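Local structure of chloramphenicol acetyltransferase (6PXA) at residues Lys40-Gln45 / Leu71-Phe76; Tyr161-Gly166 / Lys172-Glu177; Trp189-Gln194 / Glu209-Tyr214. The protein probably transfers an acetyl group from acetyl-CoA to chloramphenicol, giving chloramphenicol 3-acetate, as a member of the hexapeptide-repeat acyltransferases. One frame throughout, in Å; residues are numbered along the deposited sequence.

Interaction 1: Lys40-Gln45 / Leu71-Phe76; sequences KTFEEQ and LRIGKF
The start of helix 42-46 faces the extended strand 71-73 with the two backbones well apart, bridged by Phe-42 on one side and Leu-71 and Ile-73 on the other: everything that touches is side chain. The short helix opens on a capping box. Thr-41 at the N-cap takes the amide of Glu-44 on its OG1, a bent bond of 3.3 Å, while the Glu-44 carboxylate reaches back so that OE1 accepts from Thr-41 N at 3.0 Å; the N-H comes in from above the carboxylate plane, 36° out of it. Phe-42, the first residue of the helix, points toward the strand. Its CG lies opposite the backbone N (chi1 -179°), which extends the ring so that its far end, CZ, does the touching.

Strand 71-73 is one side of a coil of the left-handed parallel beta-helix of this family, bonded through its backbone to the strands of the neighbouring coils, 25-27 and 122-124. Leu-71 and Ile-73, two apart on the strand, both turn toward the helix. Ile-73 approaches from the direction opposite to Phe-42, and its CD1 comes to 3.7 Å from Phe-42 CZ. Leu-71 is a looser neighbour, with CD2 4.5 Å from the same CZ. Both methyls approach the ring obliquely. Tyr-33, Leu-16 and Val-47 also pack on Phe-42, burying the ring among apolar groups.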
loop_
_atom_site.group_PDB
_atom_site.type_symbol
_atom_site.label_atom_id
_atom_site.label_comp_id
_atom_site.label_asym_id
_atom_site.label_seq_id
_atom_site.Cartn_x
_atom_site.Cartn_y
_atom_site.Cartn_z
ATOM N N LYS B 40 -7.043 12.699 7.162
ATOM C CA LYS B 40 -8.020 13.546 6.489
ATOM C C LYS B 40 -9.408 12.914 6.513
ATOM O O LYS B 40 -9.575 11.738 6.847
ATOM C CB LYS B 40 -7.554 13.825 5.058
ATOM C CG LYS B 40 -6.344 14.759 4.960
ATOM C CD LYS B 40 -5.728 14.674 3.559
ATOM C CE LYS B 40 -4.506 15.571 3.394
ATOM N NZ LYS B 40 -4.890 16.994 3.200
ATOM N N THR B 41 -10.421 13.715 6.155
ATOM C CA THR B 41 -11.792 13.223 6.150
ATOM C C THR B 41 -11.998 12.169 5.075
ATOM O O THR B 41 -11.244 12.068 4.096
ATOM C CB THR B 41 -12.805 14.332 5.871
ATOM O OG1 THR B 41 -12.632 14.795 4.522
ATOM C CG2 THR B 41 -12.674 15.509 6.837
ATOM N N PHE B 42 -13.085 11.419 5.251
ATOM C CA PHE B 42 -13.486 10.395 4.296
ATOM C C PHE B 42 -13.547 10.948 2.869
ATOM O O PHE B 42 -13.013 10.340 1.934
ATOM C CB PHE B 42 -14.842 9.834 4.733
ATOM C CG PHE B 42 -15.375 8.748 3.841
ATOM C CD1 PHE B 42 -14.832 7.486 3.882
ATOM C CD2 PHE B 42 -16.452 8.986 3.003
ATOM C CE1 PHE B 42 -15.323 6.475 3.075
ATOM C CE2 PHE B 42 -16.956 7.979 2.195
ATOM C CZ PHE B 42 -16.386 6.722 2.228
ATOM N N GLU B 43 -14.181 12.118 2.681
ATOM C CA GLU B 43 -14.350 12.658 1.331
ATOM C C GLU B 43 -13.078 13.250 0.748
ATOM O O GLU B 43 -13.000 13.421 -0.471
ATOM C CB GLU B 43 -15.450 13.733 1.292
ATOM C CG GLU B 43 -16.840 13.137 1.370
ATOM C CD GLU B 43 -17.924 14.157 1.036
ATOM O OE1 GLU B 43 -18.032 15.182 1.736
ATOM O OE2 GLU B 43 -18.653 13.925 0.057
ATOM N N GLU B 44 -12.077 13.569 1.558
ATOM C CA GLU B 44 -10.879 14.132 0.956
ATOM C C GLU B 44 -9.750 13.129 0.797
ATOM O O GLU B 44 -8.815 13.410 0.053
ATOM C CB GLU B 44 -10.399 15.354 1.738
ATOM C CG GLU B 44 -10.041 15.110 3.147
ATOM C CD GLU B 44 -9.989 16.393 3.949
ATOM O OE1 GLU B 44 -9.497 16.361 5.095
ATOM O OE2 GLU B 44 -10.444 17.435 3.434
ATOM N N GLN B 45 -9.851 11.946 1.398
ATOM C CA GLN B 45 -8.744 10.986 1.478
ATOM C C GLN B 45 -9.131 9.591 1.002
ATOM O O GLN B 45 -8.361 8.940 0.299
ATOM C CB GLN B 45 -8.264 10.935 2.953
ATOM C CG GLN B 45 -7.141 9.954 3.251
ATOM C CD GLN B 45 -5.830 10.392 2.651
ATOM O OE1 GLN B 45 -5.598 11.580 2.453
ATOM N NE2 GLN B 45 -4.964 9.433 2.351
ATOM N N LEU B 71 -20.657 6.465 -5.940
ATOM C CA LEU B 71 -20.210 5.594 -4.854
ATOM C C LEU B 71 -21.375 5.431 -3.876
ATOM O O LEU B 71 -21.814 6.401 -3.256
ATOM C CB LEU B 71 -18.976 6.174 -4.160
ATOM C CG LEU B 71 -18.640 5.506 -2.820
ATOM C CD1 LEU B 71 -18.272 4.045 -3.028
ATOM C CD2 LEU B 71 -17.552 6.255 -2.058
ATOM N N ARG B 72 -21.882 4.209 -3.736
ATOM C CA ARG B 72 -23.023 3.950 -2.871
ATOM C C ARG B 72 -22.601 2.973 -1.778
ATOM O O ARG B 72 -22.099 1.883 -2.074
ATOM C CB ARG B 72 -24.207 3.403 -3.672
ATOM C CG ARG B 72 -24.508 4.152 -4.947
ATOM C CD ARG B 72 -25.883 3.692 -5.482
ATOM N NE ARG B 72 -25.846 3.241 -6.871
ATOM C CZ ARG B 72 -26.557 2.210 -7.344
ATOM N NH1 ARG B 72 -26.468 1.865 -8.623
ATOM N NH2 ARG B 72 -27.342 1.505 -6.536
ATOM N N ILE B 73 -22.799 3.370 -0.522
ATOM C CA ILE B 73 -22.404 2.579 0.639
ATOM C C ILE B 73 -23.644 2.324 1.487
ATOM O O ILE B 73 -24.490 3.213 1.661
ATOM C CB ILE B 73 -21.304 3.290 1.451
ATOM C CG1 ILE B 73 -20.009 3.370 0.631
ATOM C CG2 ILE B 73 -21.061 2.575 2.759
ATOM C CD1 ILE B 73 -18.964 4.343 1.187
ATOM N N GLY B 74 -23.774 1.087 1.959
ATOM C CA GLY B 74 -24.947 0.656 2.679
ATOM C C GLY B 74 -24.926 1.105 4.120
ATOM O O GLY B 74 -24.253 2.066 4.499
ATOM N N LYS B 75 -25.734 0.419 4.920
ATOM C CA LYS B 75 -25.857 0.670 6.343
ATOM C C LYS B 75 -24.910 -0.233 7.119
ATOM O O LYS B 75 -24.574 -1.336 6.677
ATOM C CB LYS B 75 -27.286 0.413 6.809
ATOM C CG LYS B 75 -28.338 1.229 6.073
ATOM C CD LYS B 75 -29.724 0.696 6.380
ATOM C CE LYS B 75 -30.796 1.470 5.677
ATOM N NZ LYS B 75 -32.156 0.956 6.067
ATOM N N PHE B 76 -24.490 0.245 8.288
ATOM C CA PHE B 76 -23.778 -0.585 9.249
ATOM C C PHE B 76 -22.431 -1.054 8.711
ATOM O O PHE B 76 -21.984 -2.169 9.011
ATOM C CB PHE B 76 -24.638 -1.773 9.658
ATOM C CG PHE B 76 -25.838 -1.387 10.478
ATOM C CD1 PHE B 76 -25.680 -0.830 11.726
ATOM C CD2 PHE B 76 -27.125 -1.551 9.989
ATOM C CE1 PHE B 76 -26.789 -0.464 12.494
ATOM C CE2 PHE B 76 -28.236 -1.193 10.761
ATOM C CZ PHE B 76 -28.061 -0.645 12.005
#

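Interaction 2: Tyr161-Gly166 / Lys172-Glu177; sequences YSVVVG and KKRFDE
The ring of Tyr-161, the guanidinium of Arg-174 and the ring of Phe-175 gather at one end of this contact. Phe-175 has Arg-174 CB over one face, displaced toward the rim, and meets Tyr-161 CD1 at its edge, where CE2 comes to 3.8 Å from that carbon. The same Phe-175 CE2 lies over one face of the Arg-174 guanidinium. The two aromatic planes stand at 64°, with centroids 5.8 Å apart. Arg-174 NH1 approaches the Tyr-161 ring obliquely, 3.3 Å from CE1, the guanidinium inclined by 34° to the ring. A bend at chi3 (65°) folds the arginine chain back to this place, where NH1 also donates to Gly-145 O and NE to Ala-95 O of the second subunit.

Behind the flat groups runs the antiparallel hairpin of strands 162-165 and 169-173, which closes the end of the beta-helix before helix 177-186. Arg-174 N donates to Tyr-161 O at 2.9 Å and Val-163 N to Lys-172 O at 2.9 Å, both nearly straight. Between them Ser-162 and Lys-173 form a non-hydrogen-bonded pair; there Lys-173 CA makes a CA-H...O contact with Tyr-161 O, giving that carbonyl a second, weaker partner. On the face of Val-163 and Lys-172, the two side chains lie alongside each other and Val-163 CG2 is 3.8 Å from Lys-172 CG. On the other face Lys-173 passes Ser-162 OG with its CE, and its NZ forms a salt bridge with Glu-177 OE2, met on the syn side at 3.1 Å. Glu-177 begins helix 177-186, whose residues Ile-180, Leu-183 and Leu-184 pack on Tyr-161.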
loop_
_atom_site.group_PDB
_atom_site.type_symbol
_atom_site.label_atom_id
_atom_site.label_comp_id
_atom_site.label_asym_id
_atom_site.label_seq_id
_atom_site.Cartn_x
_atom_site.Cartn_y
_atom_site.Cartn_z
ATOM N N TYR B 161 -21.094 -12.016 2.294
ATOM C CA TYR B 161 -20.506 -12.749 3.418
ATOM C C TYR B 161 -19.217 -13.468 3.037
ATOM O O TYR B 161 -18.794 -14.405 3.737
ATOM C CB TYR B 161 -21.522 -13.716 4.026
ATOM C CG TYR B 161 -22.616 -12.962 4.732
ATOM C CD1 TYR B 161 -22.446 -12.510 6.035
ATOM C CD2 TYR B 161 -23.797 -12.652 4.075
ATOM C CE1 TYR B 161 -23.438 -11.796 6.676
ATOM C CE2 TYR B 161 -24.791 -11.938 4.696
ATOM C CZ TYR B 161 -24.604 -11.509 5.989
ATOM O OH TYR B 161 -25.606 -10.798 6.577
ATOM N N SER B 162 -18.594 -13.038 1.939
ATOM C CA SER B 162 -17.251 -13.468 1.588
ATOM C C SER B 162 -16.193 -12.704 2.390
ATOM O O SER B 162 -16.365 -11.526 2.737
ATOM C CB SER B 162 -17.015 -13.259 0.084
ATOM O OG SER B 162 -17.670 -14.253 -0.684
ATOM N N VAL B 163 -15.069 -13.374 2.653
ATOM C CA VAL B 163 -13.864 -12.733 3.177
ATOM C C VAL B 163 -12.807 -12.732 2.078
ATOM O O VAL B 163 -12.434 -13.796 1.567
ATOM C CB VAL B 163 -13.342 -13.459 4.427
ATOM C CG1 VAL B 163 -12.144 -12.708 5.041
ATOM C CG2 VAL B 163 -14.458 -13.656 5.420
ATOM N N VAL B 164 -12.297 -11.551 1.733
ATOM C CA VAL B 164 -11.436 -11.391 0.560
ATOM C C VAL B 164 -10.202 -10.607 0.970
ATOM O O VAL B 164 -10.312 -9.559 1.614
ATOM C CB VAL B 164 -12.167 -10.693 -0.608
ATOM C CG1 VAL B 164 -11.345 -10.767 -1.925
ATOM C CG2 VAL B 164 -13.558 -11.300 -0.808
ATOM N N VAL B 165 -9.029 -11.119 0.604
ATOM C CA VAL B 165 -7.758 -10.465 0.907
ATOM C C VAL B 165 -6.929 -10.381 -0.368
ATOM O O VAL B 165 -7.199 -11.057 -1.358
ATOM C CB VAL B 165 -6.939 -11.199 2.001
ATOM C CG1 VAL B 165 -7.768 -11.417 3.261
ATOM C CG2 VAL B 165 -6.492 -12.568 1.495
ATOM N N GLY B 166 -5.877 -9.564 -0.305
ATOM C CA GLY B 166 -4.902 -9.558 -1.377
ATOM C C GLY B 166 -5.532 -9.288 -2.729
ATOM O O GLY B 166 -6.456 -8.472 -2.876
ATOM N N LYS B 172 -12.627 -17.443 2.657
ATOM C CA LYS B 172 -13.714 -18.197 3.275
ATOM C C LYS B 172 -15.002 -17.405 3.117
ATOM O O LYS B 172 -15.001 -16.232 2.724
ATOM C CB LYS B 172 -13.476 -18.471 4.753
ATOM C CG LYS B 172 -13.287 -17.225 5.596
ATOM C CD LYS B 172 -13.199 -17.591 7.075
ATOM C CE LYS B 172 -14.479 -18.297 7.518
ATOM N NZ LYS B 172 -14.658 -18.312 8.995
ATOM N N LYS B 173 -16.107 -18.073 3.430
ATOM C CA LYS B 173 -17.398 -17.439 3.648
ATOM C C LYS B 173 -17.703 -17.496 5.142
ATOM O O LYS B 173 -17.386 -18.484 5.802
ATOM C CB LYS B 173 -18.495 -18.132 2.827
ATOM C CG LYS B 173 -18.253 -18.020 1.320
ATOM C CD LYS B 173 -19.512 -18.301 0.508
ATOM C CE LYS B 173 -20.256 -17.016 0.189
ATOM N NZ LYS B 173 -21.485 -17.254 -0.635
ATOM N N ARG B 174 -18.256 -16.412 5.691
ATOM C CA ARG B 174 -18.409 -16.334 7.147
ATOM C C ARG B 174 -19.336 -17.424 7.670
ATOM O O ARG B 174 -19.140 -17.921 8.784
ATOM C CB ARG B 174 -18.930 -14.955 7.553
ATOM C CG ARG B 174 -17.935 -13.801 7.366
ATOM C CD ARG B 174 -18.634 -12.448 7.450
ATOM N NE ARG B 174 -19.188 -12.176 8.775
ATOM C CZ ARG B 174 -20.140 -11.278 9.035
ATOM N NH1 ARG B 174 -20.680 -10.544 8.070
ATOM N NH2 ARG B 174 -20.568 -11.116 10.274
ATOM N N PHE B 175 -20.358 -17.801 6.891
ATOM C CA PHE B 175 -21.347 -18.787 7.319
ATOM C C PHE B 175 -21.642 -19.767 6.190
ATOM O O PHE B 175 -21.293 -19.538 5.026
ATOM C CB PHE B 175 -22.646 -18.106 7.776
ATOM C CG PHE B 175 -22.416 -16.976 8.731
ATOM C CD1 PHE B 175 -22.128 -17.230 10.058
ATOM C CD2 PHE B 175 -22.466 -15.659 8.294
ATOM C CE1 PHE B 175 -21.915 -16.191 10.945
ATOM C CE2 PHE B 175 -22.247 -14.611 9.174
ATOM C CZ PHE B 175 -21.963 -14.887 10.507
ATOM N N ASP B 176 -22.307 -20.867 6.551
ATOM C CA ASP B 176 -22.797 -21.826 5.565
ATOM C C ASP B 176 -23.808 -21.172 4.629
ATOM O O ASP B 176 -24.467 -20.188 4.974
ATOM C CB ASP B 176 -23.453 -23.017 6.260
ATOM C CG ASP B 176 -22.723 -23.408 7.520
ATOM O OD1 ASP B 176 -22.355 -22.483 8.287
ATOM O OD2 ASP B 176 -22.513 -24.620 7.738
ATOM N N GLU B 177 -23.941 -21.759 3.434
ATOM C CA GLU B 177 -24.780 -21.163 2.396
ATOM C C GLU B 177 -26.218 -20.990 2.865
ATOM O O GLU B 177 -26.842 -19.953 2.610
ATOM C CB GLU B 177 -24.742 -22.016 1.125
ATOM C CG GLU B 177 -23.418 -21.976 0.365
ATOM C CD GLU B 177 -23.105 -20.604 -0.213
ATOM O OE1 GLU B 177 -24.048 -19.838 -0.501
ATOM O OE2 GLU B 177 -21.911 -20.289 -0.375
#

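Interaction 3: Trp189-Gln194 / Glu209-Tyr214; sequences WDWPLQ and EELEQY
Trp-191 reaches between Leu-211 and Tyr-214, two residues on neighbouring turns of helix 208-219, and touches them with CZ3 and CH2 of its six-membered ring. Its CG sits opposite the carbonyl carbon (chi1 -64°), and chi2 close to zero carries the benzo end to the helix. There CH2 lies 3.8 Å from Leu-211 CD1, and CZ3 is 3.8 Å from Tyr-214 CD1. Each neighbour approaches the indole obliquely. The Tyr-214 ring is inclined by 30° to the six-membered ring, with centroids 5.8 Å apart, so the two slide past each other with little overlap.

This is packing within the C-terminal helical part of the chain, joining the link between helices 177-186 and 193-198 to helix 208-219. CG opposite the backbone N (chi1 -165°) brings the end of Leu-211 in to the indole, although its CB does not point there; Tyr-214 points directly toward it. Polar bonds hold both aromatic groups: Trp-191 NE1 donates to Ile-186 O, and Tyr-214 OH bonds to His-195 and Asn-198. Phe-215 also meets the indole, while Leu-211 packs on Ile-98 of the second subunit. Glu-210, which binds magnesium in another structure of this protein, precedes Leu-211.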
loop_
_atom_site.group_PDB
_atom_site.type_symbol
_atom_site.label_atom_id
_atom_site.label_comp_id
_atom_site.label_asym_id
_atom_site.label_seq_id
_atom_site.Cartn_x
_atom_site.Cartn_y
_atom_site.Cartn_z
ATOM N N TRP B 189 -30.572 -5.215 8.711
ATOM C CA TRP B 189 -30.184 -3.815 8.575
ATOM C C TRP B 189 -31.355 -2.930 8.145
ATOM O O TRP B 189 -31.291 -1.711 8.321
ATOM C CB TRP B 189 -29.001 -3.678 7.598
ATOM C CG TRP B 189 -29.153 -4.530 6.380
ATOM C CD1 TRP B 189 -29.867 -4.231 5.262
ATOM C CD2 TRP B 189 -28.602 -5.835 6.172
ATOM N NE1 TRP B 189 -29.792 -5.270 4.364
ATOM C CE2 TRP B 189 -29.017 -6.265 4.895
ATOM C CE3 TRP B 189 -27.781 -6.674 6.935
ATOM C CZ2 TRP B 189 -28.644 -7.500 4.364
ATOM C CZ3 TRP B 189 -27.405 -7.895 6.406
ATOM C CH2 TRP B 189 -27.850 -8.308 5.141
ATOM N N ASP B 190 -32.437 -3.507 7.639
ATOM C CA ASP B 190 -33.594 -2.729 7.213
ATOM C C ASP B 190 -34.705 -2.691 8.259
ATOM O O ASP B 190 -35.689 -1.981 8.065
ATOM C CB ASP B 190 -34.135 -3.284 5.896
ATOM C CG ASP B 190 -33.262 -2.920 4.709
ATOM O OD1 ASP B 190 -32.584 -1.870 4.764
ATOM O OD2 ASP B 190 -33.273 -3.669 3.707
ATOM N N TRP B 191 -34.562 -3.425 9.365
ATOM C CA TRP B 191 -35.574 -3.443 10.416
ATOM C C TRP B 191 -35.695 -2.071 11.077
ATOM O O TRP B 191 -34.721 -1.311 11.128
ATOM C CB TRP B 191 -35.216 -4.468 11.492
ATOM C CG TRP B 191 -35.188 -5.884 11.048
ATOM C CD1 TRP B 191 -35.466 -6.358 9.805
ATOM C CD2 TRP B 191 -34.857 -7.023 11.849
ATOM N NE1 TRP B 191 -35.324 -7.723 9.778
ATOM C CE2 TRP B 191 -34.957 -8.157 11.024
ATOM C CE3 TRP B 191 -34.468 -7.191 13.186
ATOM C CZ2 TRP B 191 -34.685 -9.450 11.489
ATOM C CZ3 TRP B 191 -34.204 -8.468 13.644
ATOM C CH2 TRP B 191 -34.322 -9.582 12.801
ATOM N N PRO B 192 -36.861 -1.756 11.651
ATOM C CA PRO B 192 -36.957 -0.551 12.479
ATOM C C PRO B 192 -35.956 -0.621 13.616
ATOM O O PRO B 192 -35.572 -1.705 14.069
ATOM C CB PRO B 192 -38.404 -0.579 12.994
ATOM C CG PRO B 192 -39.137 -1.495 12.045
ATOM C CD PRO B 192 -38.112 -2.536 11.683
ATOM N N LEU B 193 -35.508 0.554 14.060
ATOM C CA LEU B 193 -34.375 0.593 14.980
ATOM C C LEU B 193 -34.679 -0.143 16.279
ATOM O O LEU B 193 -33.797 -0.794 16.845
ATOM C CB LEU B 193 -33.980 2.040 15.262
ATOM C CG LEU B 193 -33.089 2.315 16.473
ATOM C CD1 LEU B 193 -31.690 1.674 16.326
ATOM C CD2 LEU B 193 -32.977 3.816 16.693
ATOM N N GLN B 194 -35.924 -0.075 16.762
ATOM C CA GLN B 194 -36.242 -0.753 18.014
ATOM C C GLN B 194 -36.131 -2.272 17.878
ATOM O O GLN B 194 -35.860 -2.961 18.863
ATOM C CB GLN B 194 -37.646 -0.352 18.496
ATOM C CG GLN B 194 -37.988 -0.814 19.917
ATOM C CD GLN B 194 -37.000 -0.315 20.973
ATOM O OE1 GLN B 194 -36.781 0.888 21.120
ATOM N NE2 GLN B 194 -36.398 -1.246 21.706
ATOM N N GLU B 209 -30.190 -18.593 13.451
ATOM C CA GLU B 209 -31.522 -19.190 13.504
ATOM C C GLU B 209 -32.402 -18.518 14.551
ATOM O O GLU B 209 -33.610 -18.352 14.337
ATOM C CB GLU B 209 -31.418 -20.688 13.772
ATOM C CG GLU B 209 -30.847 -21.463 12.611
ATOM C CD GLU B 209 -30.937 -22.955 12.823
ATOM O OE1 GLU B 209 -31.353 -23.378 13.924
ATOM O OE2 GLU B 209 -30.598 -23.709 11.891
ATOM N N GLU B 210 -31.823 -18.140 15.695
ATOM C CA GLU B 210 -32.537 -17.280 16.634
ATOM C C GLU B 210 -32.955 -15.981 15.958
ATOM O O GLU B 210 -34.104 -15.538 16.081
ATOM C CB GLU B 210 -31.669 -16.980 17.858
ATOM C CG GLU B 210 -31.714 -17.994 18.969
ATOM C CD GLU B 210 -30.936 -17.529 20.199
ATOM O OE1 GLU B 210 -29.730 -17.843 20.314
ATOM O OE2 GLU B 210 -31.532 -16.840 21.052
ATOM N N LEU B 211 -32.033 -15.360 15.224
ATOM C CA LEU B 211 -32.382 -14.136 14.515
ATOM C C LEU B 211 -33.549 -14.370 13.558
ATOM O O LEU B 211 -34.472 -13.548 13.475
ATOM C CB LEU B 211 -31.162 -13.597 13.770
ATOM C CG LEU B 211 -31.337 -12.149 13.309
ATOM C CD1 LEU B 211 -31.414 -11.230 14.507
ATOM C CD2 LEU B 211 -30.228 -11.689 12.355
ATOM N N GLU B 212 -33.532 -15.501 12.843
ATOM C CA GLU B 212 -34.587 -15.798 11.881
ATOM C C GLU B 212 -35.926 -16.001 12.577
ATOM O O GLU B 212 -36.972 -15.638 12.029
ATOM C CB GLU B 212 -34.216 -17.034 11.061
ATOM C CG GLU B 212 -35.203 -17.384 9.969
ATOM C CD GLU B 212 -35.011 -18.786 9.418
ATOM O OE1 GLU B 212 -34.376 -19.626 10.087
ATOM O OE2 GLU B 212 -35.519 -19.056 8.312
ATOM N N GLN B 213 -35.918 -16.578 13.783
ATOM C CA GLN B 213 -37.168 -16.737 14.524
ATOM C C GLN B 213 -37.699 -15.393 15.007
ATOM O O GLN B 213 -38.904 -15.141 14.925
ATOM C CB GLN B 213 -36.992 -17.690 15.709
ATOM C CG GLN B 213 -36.744 -19.144 15.337
ATOM C CD GLN B 213 -37.886 -19.775 14.560
ATOM O OE1 GLN B 213 -39.072 -19.601 14.888
ATOM N NE2 GLN B 213 -37.536 -20.530 13.522
ATOM N N TYR B 214 -36.823 -14.517 15.511
ATOM C CA TYR B 214 -37.277 -13.187 15.914
ATOM C C TYR B 214 -37.946 -12.473 14.754
ATOM O O TYR B 214 -38.991 -11.828 14.926
ATOM C CB TYR B 214 -36.118 -12.333 16.450
ATOM C CG TYR B 214 -36.596 -10.972 16.935
ATOM C CD1 TYR B 214 -36.698 -9.885 16.066
ATOM C CD2 TYR B 214 -36.980 -10.790 18.254
ATOM C CE1 TYR B 214 -37.165 -8.655 16.512
ATOM C CE2 TYR B 214 -37.435 -9.572 18.706
ATOM C CZ TYR B 214 -37.536 -8.509 17.840
ATOM O OH TYR B 214 -38.008 -7.302 18.318
#

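Interactions 1 and 2 lie at different levels of the beta-helix, with centres 23 Å apart and nearest atoms about 9 Å apart. Interaction 3 belongs to the C-terminal helices and touches both. Residues 71-76 reach it through Lys-75 NZ, in a salt bridge with Asp-190 OD1 at 3.1 Å, and through Phe-76, packed on Trp-189. From residues 161-166, Tyr-161 OH comes to 3.4 Å from Trp-189 CZ3. Trp-189 thus touches the beta-helix at both levels. All three interactions reach the second subunit, interaction 1 through Phe-76, which also meets Tyr-30 of a taurocholic acid pocket. The side chain of Phe-42 is about 12 Å from a bound taurocholic acid.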